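Local coordinates for 2-C-methyl-D-erythritol 4-phosphate cytidylyltransferase (Anaerococcus prevotii, PDB 4KT7), which probably catalyses the CTP-dependent cytidylylation of 2-C-methyl-D-erythritol 4-phosphate, the second step of the DXP route to isopentenyl diphosphate, at residues S48-I53 with K123-L128; E94-L99 with E104-H109. One frame throughout, in Å; residues are numbered along the deposited sequence.

Contact 1 of 2, residues S48-I53 with K123-L128; sequences SRVKEI and KTINAL
E52 and I125 mark the closest backbone approach, their CA atoms 8.2 Å apart, where the type I beta turn from V50 to I53 lies against one flank of helix 118-127. Separation on this scale is bridged by side chains, and here a single methyl group does most of the bridging. The I125 side chain is extended, with chi2 at 176°, and carries its CD1 out from the helix into a shallow three-sided seat offered by the turn. I53 supplies one side: its CG1 lies 3.8 Å from I125 CD1, and the two isoleucine chains cross at about a right angle, so that they meet over a short length instead of running alongside each other. E52 supplies the second through the foot of its side chain, with CB 4.1 Å from I125 CD1. Its bend at chi2, 74°, keeps the carboxylate off this methyl, and E52 therefore contributes a hydrocarbon surface here despite its charge. V50 completes the seat with CG1, 4.2 Å from I125 CD1. The three residues that form this surface are held together by the turn itself, which is closed by a hydrogen bond from I53 N to V50 O, 3.1 Å. From within the turn, K51 folds back so that its NZ donates to S48 O, 3.1 Å away, just upstream of the turn. Nearby, V50 and E52 also touch L122, one turn earlier on the same helix, and I5 of the N-terminal segment packs on I125. The contact is buried and apolar. It is plain loop-on-helix packing in an alpha/beta fold of the GT-A type, joining the connection between helix 39-48 and strand 55-60 to a helix lying on a face of the central sheet.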
ATOM      1  N   SER A  48      -6.538 -17.931 -19.272  1.00 27.27           N
ATOM      2  CA  SER A  48      -6.815 -18.972 -20.257  1.00 35.90           C
ATOM      3  C   SER A  48      -5.674 -19.120 -21.266  1.00 37.63           C
ATOM      4  O   SER A  48      -5.605 -20.124 -21.976  1.00 39.10           O
ATOM      5  CB  SER A  48      -8.160 -18.742 -20.954  1.00 30.11           C
ATOM      6  OG  SER A  48      -8.112 -17.573 -21.743  1.00 42.81           O
ATOM      7  N   ARG A  49      -4.774 -18.132 -21.319  1.00 30.56           N
ATOM      8  CA  ARG A  49      -3.570 -18.210 -22.166  1.00 32.15           C
ATOM      9  C   ARG A  49      -2.431 -19.021 -21.529  1.00 41.37           C
ATOM     10  O   ARG A  49      -1.438 -19.311 -22.191  1.00 38.23           O
ATOM     11  CB  ARG A  49      -3.034 -16.809 -22.531  1.00 37.41           C
ATOM     12  CG  ARG A  49      -3.968 -15.940 -23.374  1.00 48.70           C
ATOM     13  CD  ARG A  49      -3.198 -14.822 -24.095  1.00 59.96           C
ATOM     14  NE  ARG A  49      -2.138 -14.258 -23.259  1.00 68.86           N
ATOM     15  CZ  ARG A  49      -2.260 -13.155 -22.522  1.00 71.60           C
ATOM     16  NH1 ARG A  49      -1.235 -12.729 -21.792  1.00 66.21           N
ATOM     17  NH2 ARG A  49      -3.401 -12.475 -22.518  1.00 77.13           N
ATOM     18  N   VAL A  50      -2.566 -19.370 -20.252  1.00 33.43           N
ATOM     19  CA  VAL A  50      -1.543 -20.167 -19.563  1.00 31.76           C
ATOM     20  C   VAL A  50      -1.807 -21.664 -19.713  1.00 38.38           C
ATOM     21  O   VAL A  50      -2.633 -22.236 -18.996  1.00 38.64           O
ATOM     22  CB  VAL A  50      -1.458 -19.814 -18.068  1.00 32.06           C
ATOM     23  CG1 VAL A  50      -0.395 -20.658 -17.378  1.00 26.29           C
ATOM     24  CG2 VAL A  50      -1.143 -18.338 -17.905  1.00 36.82           C
ATOM     25  N   LYS A  51      -1.095 -22.289 -20.648  1.00 38.73           N
ATOM     26  CA  LYS A  51      -1.357 -23.668 -21.038  1.00 40.51           C
ATOM     27  C   LYS A  51      -0.878 -24.676 -20.003  1.00 32.12           C
ATOM     28  O   LYS A  51      -1.281 -25.839 -20.034  1.00 31.85           O
ATOM     29  CB  LYS A  51      -0.722 -23.964 -22.400  1.00 50.37           C
ATOM     30  CG  LYS A  51      -1.079 -22.963 -23.501  1.00 59.68           C
ATOM     31  CD  LYS A  51      -2.494 -23.160 -24.025  1.00 61.56           C
ATOM     32  CE  LYS A  51      -3.451 -22.135 -23.439  1.00 63.30           C
ATOM     33  NZ  LYS A  51      -4.769 -22.134 -24.141  1.00 65.50           N
ATOM     34  N   GLU A  52      -0.028 -24.230 -19.082  1.00 29.47           N
ATOM     35  CA  GLU A  52       0.405 -25.071 -17.963  1.00 28.63           C
ATOM     36  C   GLU A  52      -0.768 -25.384 -17.036  1.00 30.95           C
ATOM     37  O   GLU A  52      -0.804 -26.427 -16.377  1.00 32.05           O
ATOM     38  CB  GLU A  52       1.537 -24.388 -17.183  1.00 28.95           C
ATOM     39  CG  GLU A  52       2.916 -24.456 -17.868  1.00 39.87           C
ATOM     40  CD  GLU A  52       3.055 -23.521 -19.066  1.00 43.73           C
ATOM     41  OE1 GLU A  52       2.236 -22.582 -19.222  1.00 40.92           O
ATOM     42  OE2 GLU A  52       3.995 -23.723 -19.864  1.00 55.55           O
ATOM     43  N   ILE A  53      -1.738 -24.481 -16.985  1.00 24.77           N
ATOM     44  CA  ILE A  53      -2.919 -24.701 -16.154  1.00 25.43           C
ATOM     45  C   ILE A  53      -3.860 -25.659 -16.899  1.00 29.05           C
ATOM     46  O   ILE A  53      -4.208 -25.404 -18.053  1.00 31.42           O
ATOM     47  CB  ILE A  53      -3.623 -23.364 -15.868  1.00 26.58           C
ATOM     48  CG1 ILE A  53      -2.732 -22.497 -14.958  1.00 20.33           C
ATOM     49  CG2 ILE A  53      -4.993 -23.589 -15.251  1.00 28.08           C
ATOM     50  CD1 ILE A  53      -3.169 -21.030 -14.867  1.00 20.95           C
ATOM     51  N   LYS A 123       5.619 -17.728 -13.211  1.00 15.76           N
ATOM     52  CA  LYS A 123       6.602 -17.668 -12.128  1.00 22.93           C
ATOM     53  C   LYS A 123       6.060 -18.302 -10.865  1.00 24.82           C
ATOM     54  O   LYS A 123       6.796 -18.971 -10.125  1.00 22.10           O
ATOM     55  CB  LYS A 123       7.002 -16.220 -11.842  1.00 20.83           C
ATOM     56  CG  LYS A 123       7.968 -15.642 -12.881  1.00 24.73           C
ATOM     57  CD  LYS A 123       7.881 -14.109 -12.905  1.00 36.29           C
ATOM     58  CE  LYS A 123       8.245 -13.510 -11.553  1.00 48.17           C
ATOM     59  NZ  LYS A 123       7.969 -12.033 -11.451  1.00 53.70           N
ATOM     60  N   THR A 124       4.778 -18.075 -10.601  1.00 20.87           N
ATOM     61  CA  THR A 124       4.141 -18.658  -9.425  1.00 15.97           C
ATOM     62  C   THR A 124       4.084 -20.178  -9.578  1.00 24.02           C
ATOM     63  O   THR A 124       4.401 -20.914  -8.646  1.00 18.43           O
ATOM     64  CB  THR A 124       2.726 -18.095  -9.251  1.00 17.77           C
ATOM     65  OG1 THR A 124       2.806 -16.672  -9.225  1.00 21.74           O
ATOM     66  CG2 THR A 124       2.101 -18.577  -7.957  1.00 24.99           C
ATOM     67  N   ILE A 125       3.700 -20.652 -10.760  1.00 16.95           N
ATOM     68  CA  ILE A 125       3.671 -22.098 -11.016  1.00 18.69           C
ATOM     69  C   ILE A 125       5.073 -22.741 -10.897  1.00 25.20           C
ATOM     70  O   ILE A 125       5.246 -23.780 -10.242  1.00 17.31           O
ATOM     71  CB  ILE A 125       3.033 -22.389 -12.399  1.00 22.62           C
ATOM     72  CG1 ILE A 125       1.534 -22.097 -12.351  1.00 20.96           C
ATOM     73  CG2 ILE A 125       3.266 -23.839 -12.865  1.00 22.07           C
ATOM     74  CD1 ILE A 125       0.859 -22.266 -13.705  1.00 23.47           C
ATOM     75  N   ASN A 126       6.085 -22.119 -11.493  1.00 26.32           N
ATOM     76  CA  ASN A 126       7.441 -22.673 -11.422  1.00 20.12           C
ATOM     77  C   ASN A 126       8.021 -22.732 -10.006  1.00 19.32           C
ATOM     78  O   ASN A 126       8.894 -23.550  -9.735  1.00 17.69           O
ATOM     79  CB  ASN A 126       8.392 -21.947 -12.374  1.00 17.13           C
ATOM     80  CG  ASN A 126       8.108 -22.279 -13.832  1.00 37.72           C
ATOM     81  OD1 ASN A 126       7.457 -23.288 -14.139  1.00 29.99           O
ATOM     82  ND2 ASN A 126       8.597 -21.437 -14.737  1.00 29.10           N
ATOM     83  N   ALA A 127       7.540 -21.886  -9.099  1.00 18.29           N
ATOM     84  CA  ALA A 127       8.011 -21.959  -7.725  1.00 22.89           C
ATOM     85  C   ALA A 127       7.481 -23.228  -7.023  1.00 28.55           C
ATOM     86  O   ALA A 127       8.030 -23.659  -6.002  1.00 21.65           O
ATOM     87  CB  ALA A 127       7.619 -20.711  -6.958  1.00 22.81           C
ATOM     88  N   LEU A 128       6.430 -23.834  -7.579  1.00 20.21           N
ATOM     89  CA  LEU A 128       5.893 -25.077  -7.019  1.00 22.76           C
ATOM     90  C   LEU A 128       6.812 -26.262  -7.251  1.00 19.88           C
ATOM     91  O   LEU A 128       6.603 -27.328  -6.671  1.00 25.86           O
ATOM     92  CB  LEU A 128       4.518 -25.397  -7.591  1.00 15.74           C
ATOM     93  CG  LEU A 128       3.380 -24.477  -7.163  1.00 16.33           C
ATOM     94  CD1 LEU A 128       2.234 -24.671  -8.146  1.00 17.11           C
ATOM     95  CD2 LEU A 128       2.946 -24.820  -5.756  1.00 20.24           C
TER

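Contact 2 of 2, residues E94-L99 with E104-H109; sequences EGLKAL and ELVLTH
A beta-alpha-beta crossover in the Rossmann-like part of the fold brings L96 and L99 onto V106: the chain leaves strand 79-83, climbs helix 88-97 and returns as strand 105-110, parallel to the strand it left. The crossover passes over strands 55-60 and 10-16, since 105-110 pairs with 10-16 on the far side of that pair. At the return, the backbones stay well apart, with the CA atoms of L96 and V106 separated by 8.4 Å, and three branched side chains fill the interval. V106 points from the strand toward the helix and presents both methyls. With chi1 at 50°, CG1 sits over the residue's own backbone and CG2 lies anti to its N, which turns CG2 to L99. L99, just beyond the end of the helix, also points across, and its CD1 is 4.1 Å from V106 CG2 and equally far from V106 CB. These two chains meet at about a right angle, so the leucine methyl settles against the CB-CG2 edge of the valine. L96, from the last turn of the helix, adds a second methyl beside the first: L96 CD2 lies 4.1 Å from L99 CD1. I13 of strand 10-16 touches all three residues, and I176 and Y177 of helix 173-184 pack on V106 and L96 respectively, so this is one corner of a larger apolar layer between helices and sheet. On the outer side of the helix, K97 NZ forms a 2.7 Å salt bridge with E94 OE2, reaching it on the syn side, 27° out of the carboxylate plane. Inside, L96 CD2 rests astride the valine fork, 4.3 Å from V106 CG1 and as far from V106 CG2.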
ATOM      1  N   GLU A  94     -15.500 -23.971  -1.855  1.00 19.26           N
ATOM      2  CA  GLU A  94     -16.385 -24.474  -2.910  1.00 21.05           C
ATOM      3  C   GLU A  94     -15.559 -24.703  -4.174  1.00 26.32           C
ATOM      4  O   GLU A  94     -15.796 -25.655  -4.926  1.00 20.29           O
ATOM      5  CB  GLU A  94     -17.509 -23.483  -3.231  1.00 21.24           C
ATOM      6  CG  GLU A  94     -18.569 -23.326  -2.172  1.00 22.58           C
ATOM      7  CD  GLU A  94     -19.179 -24.655  -1.760  1.00 28.01           C
ATOM      8  OE1 GLU A  94     -19.777 -25.347  -2.623  1.00 33.71           O
ATOM      9  OE2 GLU A  94     -19.050 -25.008  -0.570  1.00 25.05           O
ATOM     10  N   GLY A  95     -14.595 -23.814  -4.414  1.00 16.74           N
ATOM     11  CA  GLY A  95     -13.707 -23.964  -5.556  1.00 18.08           C
ATOM     12  C   GLY A  95     -12.854 -25.214  -5.381  1.00 22.82           C
ATOM     13  O   GLY A  95     -12.695 -25.988  -6.326  1.00 19.78           O
ATOM     14  N   LEU A  96     -12.306 -25.414  -4.182  1.00 19.52           N
ATOM     15  CA  LEU A  96     -11.450 -26.577  -3.908  1.00 18.08           C
ATOM     16  C   LEU A  96     -12.192 -27.902  -3.997  1.00 20.40           C
ATOM     17  O   LEU A  96     -11.614 -28.910  -4.427  1.00 18.70           O
ATOM     18  CB  LEU A  96     -10.794 -26.477  -2.531  1.00 20.77           C
ATOM     19  CG  LEU A  96      -9.739 -25.382  -2.319  1.00 19.88           C
ATOM     20  CD1 LEU A  96      -9.493 -25.225  -0.828  1.00 15.84           C
ATOM     21  CD2 LEU A  96      -8.413 -25.727  -3.027  1.00 14.86           C
ATOM     22  N   LYS A  97     -13.462 -27.912  -3.589  1.00 18.65           N
ATOM     23  CA  LYS A  97     -14.294 -29.118  -3.670  1.00 19.24           C
ATOM     24  C   LYS A  97     -14.597 -29.526  -5.108  1.00 20.58           C
ATOM     25  O   LYS A  97     -14.886 -30.702  -5.384  1.00 23.89           O
ATOM     26  CB  LYS A  97     -15.627 -28.895  -2.932  1.00 23.59           C
ATOM     27  CG  LYS A  97     -15.567 -29.119  -1.422  1.00 26.23           C
ATOM     28  CD  LYS A  97     -16.987 -29.116  -0.824  1.00 28.82           C
ATOM     29  CE  LYS A  97     -17.573 -27.723  -0.832  1.00 26.87           C
ATOM     30  NZ  LYS A  97     -18.990 -27.678  -0.345  1.00 30.57           N
ATOM     31  N   ALA A  98     -14.559 -28.559  -6.022  1.00 19.90           N
ATOM     32  CA  ALA A  98     -14.947 -28.801  -7.418  1.00 25.13           C
ATOM     33  C   ALA A  98     -13.781 -29.164  -8.343  1.00 25.67           C
ATOM     34  O   ALA A  98     -13.962 -29.314  -9.551  1.00 30.58           O
ATOM     35  CB  ALA A  98     -15.691 -27.593  -7.980  1.00 21.96           C
ATOM     36  N   LEU A  99     -12.586 -29.300  -7.781  1.00 24.93           N
ATOM     37  CA  LEU A  99     -11.402 -29.602  -8.586  1.00 23.30           C
ATOM     38  C   LEU A  99     -11.457 -31.036  -9.121  1.00 26.64           C
ATOM     39  O   LEU A  99     -12.007 -31.934  -8.476  1.00 22.29           O
ATOM     40  CB  LEU A  99     -10.103 -29.380  -7.782  1.00 25.02           C
ATOM     41  CG  LEU A  99      -9.823 -27.947  -7.296  1.00 24.61           C
ATOM     42  CD1 LEU A  99      -8.474 -27.821  -6.604  1.00 28.44           C
ATOM     43  CD2 LEU A  99      -9.902 -26.966  -8.451  1.00 25.11           C
ATOM     44  N   GLU A 104      -3.275 -32.085  -8.660  1.00 22.92           N
ATOM     45  CA  GLU A 104      -2.269 -32.183  -7.601  1.00 21.80           C
ATOM     46  C   GLU A 104      -1.725 -30.835  -7.160  1.00 21.06           C
ATOM     47  O   GLU A 104      -1.066 -30.742  -6.121  1.00 24.12           O
ATOM     48  CB  GLU A 104      -1.103 -33.073  -8.023  1.00 23.90           C
ATOM     49  CG  GLU A 104      -1.453 -34.537  -8.188  1.00 53.73           C
ATOM     50  CD  GLU A 104      -0.308 -35.441  -7.779  1.00 57.28           C
ATOM     51  OE1 GLU A 104      -0.043 -35.541  -6.557  1.00 59.86           O
ATOM     52  OE2 GLU A 104       0.334 -36.036  -8.674  1.00 54.77           O
ATOM     53  N   LEU A 105      -1.963 -29.804  -7.964  1.00 20.88           N
ATOM     54  CA  LEU A 105      -1.482 -28.449  -7.656  1.00 23.79           C
ATOM     55  C   LEU A 105      -2.596 -27.448  -7.912  1.00 21.50           C
ATOM     56  O   LEU A 105      -3.338 -27.598  -8.878  1.00 24.67           O
ATOM     57  CB  LEU A 105      -0.274 -28.103  -8.534  1.00 22.96           C
ATOM     58  CG  LEU A 105       0.961 -28.992  -8.403  1.00 24.46           C
ATOM     59  CD1 LEU A 105       1.948 -28.743  -9.548  1.00 26.54           C
ATOM     60  CD2 LEU A 105       1.641 -28.793  -7.051  1.00 20.78           C
ATOM     61  N   VAL A 106      -2.740 -26.433  -7.059  1.00 16.44           N
ATOM     62  CA  VAL A 106      -3.810 -25.459  -7.266  1.00 15.72           C
ATOM     63  C   VAL A 106      -3.282 -24.043  -7.139  1.00 27.17           C
ATOM     64  O   VAL A 106      -2.574 -23.712  -6.177  1.00 18.36           O
ATOM     65  CB  VAL A 106      -5.015 -25.679  -6.314  1.00 20.27           C
ATOM     66  CG1 VAL A 106      -4.563 -25.800  -4.882  1.00 20.29           C
ATOM     67  CG2 VAL A 106      -6.040 -24.552  -6.451  1.00 21.92           C
ATOM     68  N   LEU A 107      -3.592 -23.228  -8.140  1.00 15.79           N
ATOM     69  CA  LEU A 107      -3.292 -21.803  -8.109  1.00 18.02           C
ATOM     70  C   LEU A 107      -4.602 -21.047  -7.870  1.00 23.16           C
ATOM     71  O   LEU A 107      -5.645 -21.388  -8.435  1.00 22.70           O
ATOM     72  CB  LEU A 107      -2.647 -21.395  -9.450  1.00 18.31           C
ATOM     73  CG  LEU A 107      -2.379 -19.918  -9.766  1.00 19.20           C
ATOM     74  CD1 LEU A 107      -1.107 -19.800 -10.614  1.00 19.00           C
ATOM     75  CD2 LEU A 107      -3.559 -19.288 -10.505  1.00 23.37           C
ATOM     76  N   THR A 108      -4.566 -20.028  -7.018  1.00 21.45           N
ATOM     77  CA  THR A 108      -5.759 -19.229  -6.766  1.00 19.86           C
ATOM     78  C   THR A 108      -5.471 -17.815  -7.238  1.00 22.78           C
ATOM     79  O   THR A 108      -4.321 -17.387  -7.204  1.00 22.16           O
ATOM     80  CB  THR A 108      -6.112 -19.206  -5.273  1.00 21.23           C
ATOM     81  OG1 THR A 108      -5.029 -18.604  -4.534  1.00 23.63           O
ATOM     82  CG2 THR A 108      -6.305 -20.622  -4.778  1.00 18.76           C
ATOM     83  N   HIS A 109      -6.494 -17.087  -7.676  1.00 18.10           N
ATOM     84  CA  HIS A 109      -6.283 -15.697  -8.095  1.00 18.35           C
ATOM     85  C   HIS A 109      -7.590 -14.932  -8.013  1.00 24.04           C
ATOM     86  O   HIS A 109      -8.658 -15.505  -8.290  1.00 26.36           O
ATOM     87  CB  HIS A 109      -5.739 -15.638  -9.522  1.00 16.45           C
ATOM     88  CG  HIS A 109      -5.455 -14.246 -10.014  1.00 19.32           C
ATOM     89  ND1 HIS A 109      -4.355 -13.515  -9.592  1.00 18.82           N
ATOM     90  CD2 HIS A 109      -6.108 -13.466 -10.901  1.00 18.69           C
ATOM     91  CE1 HIS A 109      -4.346 -12.351 -10.221  1.00 22.61           C
ATOM     92  NE2 HIS A 109      -5.394 -12.288 -11.015  1.00 19.86           N
TER

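How the contacts relate
From the N terminus, the chain first passes 48-53, whose partner in contact 1 comes only at 123-128. The 69 intervening residues form a large loop, and contact 2 is nested wholly inside it, closing a short one: only four residues separate 94-99 from 104-109. After strand 105-110 and a short connection comes helix 118-127. Contact 1 ties the connection before strand 55-60 to that helix, and contact 2 ties helix 88-97 to the strand. The centres are about 14 Å apart; the strand turns V106 to helix 88-97 on one face and L105 and L107 to helix 118-127 on the other, with L107 CD1 3.9 Å from I125 CG1 and L105 CB 4.3 Å from L128 CD1.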